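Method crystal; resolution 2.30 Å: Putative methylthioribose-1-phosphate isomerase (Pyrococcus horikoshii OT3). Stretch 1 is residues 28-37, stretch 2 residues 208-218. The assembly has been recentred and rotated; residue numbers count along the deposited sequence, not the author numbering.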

# COMPACT_ATOMS: atom_id res chain seq x y z
N ASN A 28 -18.06 -18.11 4.45
CA ASN A 28 -16.72 -18.61 4.25
C ASN A 28 -15.84 -17.47 3.76
O ASN A 28 -15.79 -17.18 2.54
CB ASN A 28 -16.64 -19.78 3.26
CG ASN A 28 -15.31 -20.48 3.35
OD1 ASN A 28 -14.28 -19.84 3.56
ND2 ASN A 28 -15.33 -21.80 3.27
N GLN A 29 -15.12 -16.87 4.70
CA GLN A 29 -14.33 -15.67 4.44
C GLN A 29 -13.01 -16.04 3.74
O GLN A 29 -12.32 -15.15 3.27
CB GLN A 29 -14.11 -14.88 5.74
CG GLN A 29 -15.42 -14.41 6.39
CD GLN A 29 -15.24 -13.31 7.41
OE1 GLN A 29 -14.47 -12.37 7.19
NE2 GLN A 29 -15.94 -13.41 8.54
N ARG A 30 -12.68 -17.35 3.66
CA ARG A 30 -11.52 -17.81 2.87
C ARG A 30 -11.82 -17.81 1.37
O ARG A 30 -10.91 -17.74 0.59
CB ARG A 30 -11.09 -19.22 3.25
CG ARG A 30 -10.37 -19.31 4.59
CD ARG A 30 -10.65 -20.67 5.21
NE ARG A 30 -10.46 -21.78 4.29
CZ ARG A 30 -9.27 -22.32 4.01
NH1 ARG A 30 -8.17 -21.89 4.62
NH2 ARG A 30 -9.19 -23.28 3.10
N LEU A 31 -13.09 -17.93 0.97
CA LEU A 31 -13.43 -18.03 -0.44
C LEU A 31 -13.65 -16.63 -1.05
O LEU A 31 -13.61 -16.48 -2.26
CB LEU A 31 -14.67 -18.93 -0.60
CG LEU A 31 -14.47 -20.39 -0.17
CD1 LEU A 31 -15.74 -21.22 -0.34
CD2 LEU A 31 -13.31 -21.04 -0.93
N LEU A 32 -13.84 -15.61 -0.20
CA LEU A 32 -14.13 -14.27 -0.70
C LEU A 32 -12.84 -13.68 -1.26
O LEU A 32 -11.75 -14.02 -0.78
CB LEU A 32 -14.70 -13.40 0.43
CG LEU A 32 -16.12 -13.76 0.88
CD1 LEU A 32 -16.53 -12.95 2.10
CD2 LEU A 32 -17.13 -13.58 -0.25
N PRO A 33 -12.97 -12.82 -2.28
CA PRO A 33 -14.21 -12.33 -2.86
C PRO A 33 -14.69 -13.07 -4.12
O PRO A 33 -15.71 -12.69 -4.73
CB PRO A 33 -13.84 -10.88 -3.24
CG PRO A 33 -12.40 -11.02 -3.69
CD PRO A 33 -11.82 -12.04 -2.73
N LYS A 34 -13.96 -14.11 -4.50
CA LYS A 34 -14.23 -14.94 -5.68
C LYS A 34 -15.62 -15.56 -5.57
O LYS A 34 -16.46 -15.43 -6.48
CB LYS A 34 -13.08 -15.95 -5.80
CG LYS A 34 -13.04 -16.80 -7.07
CD LYS A 34 -12.00 -17.91 -6.96
CE LYS A 34 -11.44 -18.38 -8.28
NZ LYS A 34 -12.45 -19.08 -9.11
N GLU A 35 -15.89 -16.19 -4.42
CA GLU A 35 -17.12 -16.97 -4.18
C GLU A 35 -17.69 -16.63 -2.81
O GLU A 35 -16.95 -16.57 -1.81
CB GLU A 35 -16.82 -18.47 -4.23
CG GLU A 35 -18.06 -19.35 -4.10
CD GLU A 35 -17.78 -20.84 -3.96
OE1 GLU A 35 -16.61 -21.23 -4.04
OE2 GLU A 35 -18.75 -21.61 -3.74
N PHE A 36 -19.02 -16.46 -2.77
CA PHE A 36 -19.82 -16.26 -1.57
C PHE A 36 -20.52 -17.58 -1.18
O PHE A 36 -21.43 -18.00 -1.87
CB PHE A 36 -20.84 -15.15 -1.83
CG PHE A 36 -21.76 -14.84 -0.68
CD1 PHE A 36 -21.36 -15.01 0.64
CD2 PHE A 36 -23.04 -14.36 -0.91
CE1 PHE A 36 -22.21 -14.70 1.69
CE2 PHE A 36 -23.89 -14.07 0.14
CZ PHE A 36 -23.47 -14.22 1.44
N LYS A 37 -20.14 -18.16 -0.04
CA LYS A 37 -20.66 -19.43 0.39
C LYS A 37 -20.80 -19.48 1.92
O LYS A 37 -19.89 -19.09 2.66
CB LYS A 37 -19.73 -20.56 -0.03
CG LYS A 37 -20.32 -21.96 0.06
CD LYS A 37 -19.37 -23.01 -0.45
CE LYS A 37 -19.82 -24.43 -0.16
NZ LYS A 37 -19.86 -25.23 -1.41
N ALA A 208 -9.60 -4.66 0.09
CA ALA A 208 -9.89 -5.04 -1.29
C ALA A 208 -10.75 -6.31 -1.31
O ALA A 208 -11.71 -6.41 -2.10
CB ALA A 208 -8.59 -5.23 -2.03
N ARG A 209 -10.39 -7.26 -0.45
CA ARG A 209 -10.84 -8.64 -0.48
C ARG A 209 -12.20 -8.77 0.21
O ARG A 209 -13.07 -9.56 -0.20
CB ARG A 209 -9.77 -9.52 0.14
CG ARG A 209 -9.80 -10.96 -0.34
CD ARG A 209 -8.53 -11.77 -0.08
NE ARG A 209 -7.80 -11.28 1.06
CZ ARG A 209 -8.01 -11.66 2.32
NH1 ARG A 209 -8.85 -12.65 2.58
NH2 ARG A 209 -7.38 -11.03 3.31
N LEU A 210 -12.39 -7.99 1.27
CA LEU A 210 -13.50 -8.15 2.20
C LEU A 210 -14.38 -6.89 2.16
O LEU A 210 -15.55 -7.00 1.76
CB LEU A 210 -12.95 -8.45 3.59
CG LEU A 210 -12.15 -9.74 3.68
CD1 LEU A 210 -11.70 -10.02 5.10
CD2 LEU A 210 -12.94 -10.91 3.16
N SER A 211 -13.84 -5.71 2.50
CA SER A 211 -14.66 -4.52 2.54
C SER A 211 -15.28 -4.27 1.15
O SER A 211 -16.49 -3.96 1.03
CB SER A 211 -13.90 -3.31 3.07
OG SER A 211 -13.66 -3.40 4.47
N ALA A 212 -14.46 -4.36 0.09
CA ALA A 212 -14.92 -3.96 -1.25
C ALA A 212 -16.13 -4.87 -1.65
O ALA A 212 -17.11 -4.41 -2.23
CB ALA A 212 -13.78 -4.00 -2.25
N TRP A 213 -16.04 -6.14 -1.26
CA TRP A 213 -17.03 -7.13 -1.53
C TRP A 213 -18.34 -6.84 -0.77
O TRP A 213 -19.36 -6.67 -1.40
CB TRP A 213 -16.48 -8.52 -1.20
CG TRP A 213 -17.50 -9.55 -1.53
CD1 TRP A 213 -17.72 -10.10 -2.76
CD2 TRP A 213 -18.52 -10.06 -0.66
NE1 TRP A 213 -18.80 -10.93 -2.70
CE2 TRP A 213 -19.31 -10.94 -1.43
CE3 TRP A 213 -18.85 -9.87 0.68
CZ2 TRP A 213 -20.41 -11.63 -0.90
CZ3 TRP A 213 -19.92 -10.56 1.21
CH2 TRP A 213 -20.70 -11.42 0.43
N GLU A 214 -18.30 -6.75 0.56
CA GLU A 214 -19.55 -6.60 1.34
C GLU A 214 -20.23 -5.26 1.06
O GLU A 214 -21.45 -5.22 1.06
CB GLU A 214 -19.38 -6.81 2.85
CG GLU A 214 -18.32 -5.95 3.54
CD GLU A 214 -18.53 -5.94 5.05
OE1 GLU A 214 -19.58 -5.42 5.47
OE2 GLU A 214 -17.71 -6.55 5.80
N TYR A 215 -19.47 -4.17 0.87
CA TYR A 215 -20.12 -2.88 0.72
C TYR A 215 -20.71 -2.80 -0.68
O TYR A 215 -21.78 -2.18 -0.89
CB TYR A 215 -19.17 -1.71 1.03
CG TYR A 215 -18.70 -1.63 2.46
CD1 TYR A 215 -19.60 -1.79 3.52
CD2 TYR A 215 -17.37 -1.42 2.78
CE1 TYR A 215 -19.18 -1.72 4.84
CE2 TYR A 215 -16.95 -1.35 4.10
CZ TYR A 215 -17.85 -1.50 5.14
OH TYR A 215 -17.45 -1.46 6.45
N SER A 216 -20.02 -3.42 -1.63
CA SER A 216 -20.56 -3.57 -2.97
C SER A 216 -21.83 -4.45 -2.94
O SER A 216 -22.86 -4.07 -3.46
CB SER A 216 -19.54 -4.07 -3.93
OG SER A 216 -20.04 -3.88 -5.24
N TYR A 217 -21.76 -5.62 -2.31
CA TYR A 217 -22.90 -6.49 -2.17
C TYR A 217 -24.15 -5.72 -1.75
O TYR A 217 -25.24 -5.97 -2.28
CB TYR A 217 -22.62 -7.60 -1.16
CG TYR A 217 -23.62 -8.73 -1.18
CD1 TYR A 217 -24.75 -8.68 -0.39
CD2 TYR A 217 -23.43 -9.85 -1.97
CE1 TYR A 217 -25.67 -9.71 -0.37
CE2 TYR A 217 -24.35 -10.90 -1.97
CZ TYR A 217 -25.48 -10.82 -1.16
OH TYR A 217 -26.41 -11.83 -1.10
N ASP A 218 -24.00 -4.75 -0.84
CA ASP A 218 -25.12 -4.01 -0.33
C ASP A 218 -25.43 -2.78 -1.17
O ASP A 218 -26.31 -2.00 -0.80
CB ASP A 218 -24.90 -3.64 1.14
CG ASP A 218 -25.29 -4.76 2.09
OD1 ASP A 218 -26.13 -5.60 1.68
OD2 ASP A 218 -24.76 -4.78 3.26
O HOH W 1 -10.53 -14.28 1.47

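The contact between residues 28-37 and 208-218 joins a compact loop to one side of a helix, burying 464 Å² summed over both partners. It is mainly apolar and aromatic, and no direct hydrogen bond crosses it. W213 contributes the largest share, with 99 Å² covered by the loop, and its CA-to-CB bond points toward that loop.

Aliphatic packing centres on L32 and P33. L32 CD2 lies over one face of the W213 indole, 3.8 Å from the centroid of its six-membered ring and only 17° off the ring normal, a well-centred CH-pi contact; the closest atom pair is L32 CD2 to W213 CE2, at 3.6 Å. The same leucine also touches L210, with L32 CB 4.1 Å from L210 CD2. P33, which follows a cis peptide bond, marks the closest backbone approach, its CA lying 5.5 Å from the CA of R209. Here P33 CD packs 3.3 Å from R209 CG, so the arginine contributes the aliphatic part of its side chain to the contact. P33 CB lies 4.0 Å from W213 CD1, extending the packing to the five-membered ring of the indole.

Aromatic contacts continue the interface along the helix. The edge of W213 is directed at the face of F36, with ring centroids 4.9 Å apart and planes at 60°; W213 CZ2 comes within 3.5 Å of F36 CG. One helical turn further on, Y217 meets the same phenylalanine in an oblique arrangement, with centroids 5.4 Å apart and planes at 77°. F36 CE2 is 3.8 Å from Y217 CE2 and 3.6 Å from Y217 OH, the hydroxyl lying at the edge of the F36 ring, near its plane. The i to i+4 spacing of W213 and Y217 thus lets both aromatic side chains reach F36.

Polar contact across the interface is made through water. Water 1 donates to Q29 O at 2.7 Å and to L32 O at 2.6 Å, and accepts from R209 NH1 at 2.6 Å. It thereby links two loop carbonyls to the helix through a single guanidinium nitrogen. The direct separation of Q29 O and R209 NH1, 4.3 Å, is too long for a hydrogen bond, and the water bridges this gap.

Within the loop, the backbone bonds N28 N to K37 O (2.7 Å) and E35 N to L31 O (3.2 Å) help hold the segment that presents L32, P33 and F36 to the helix.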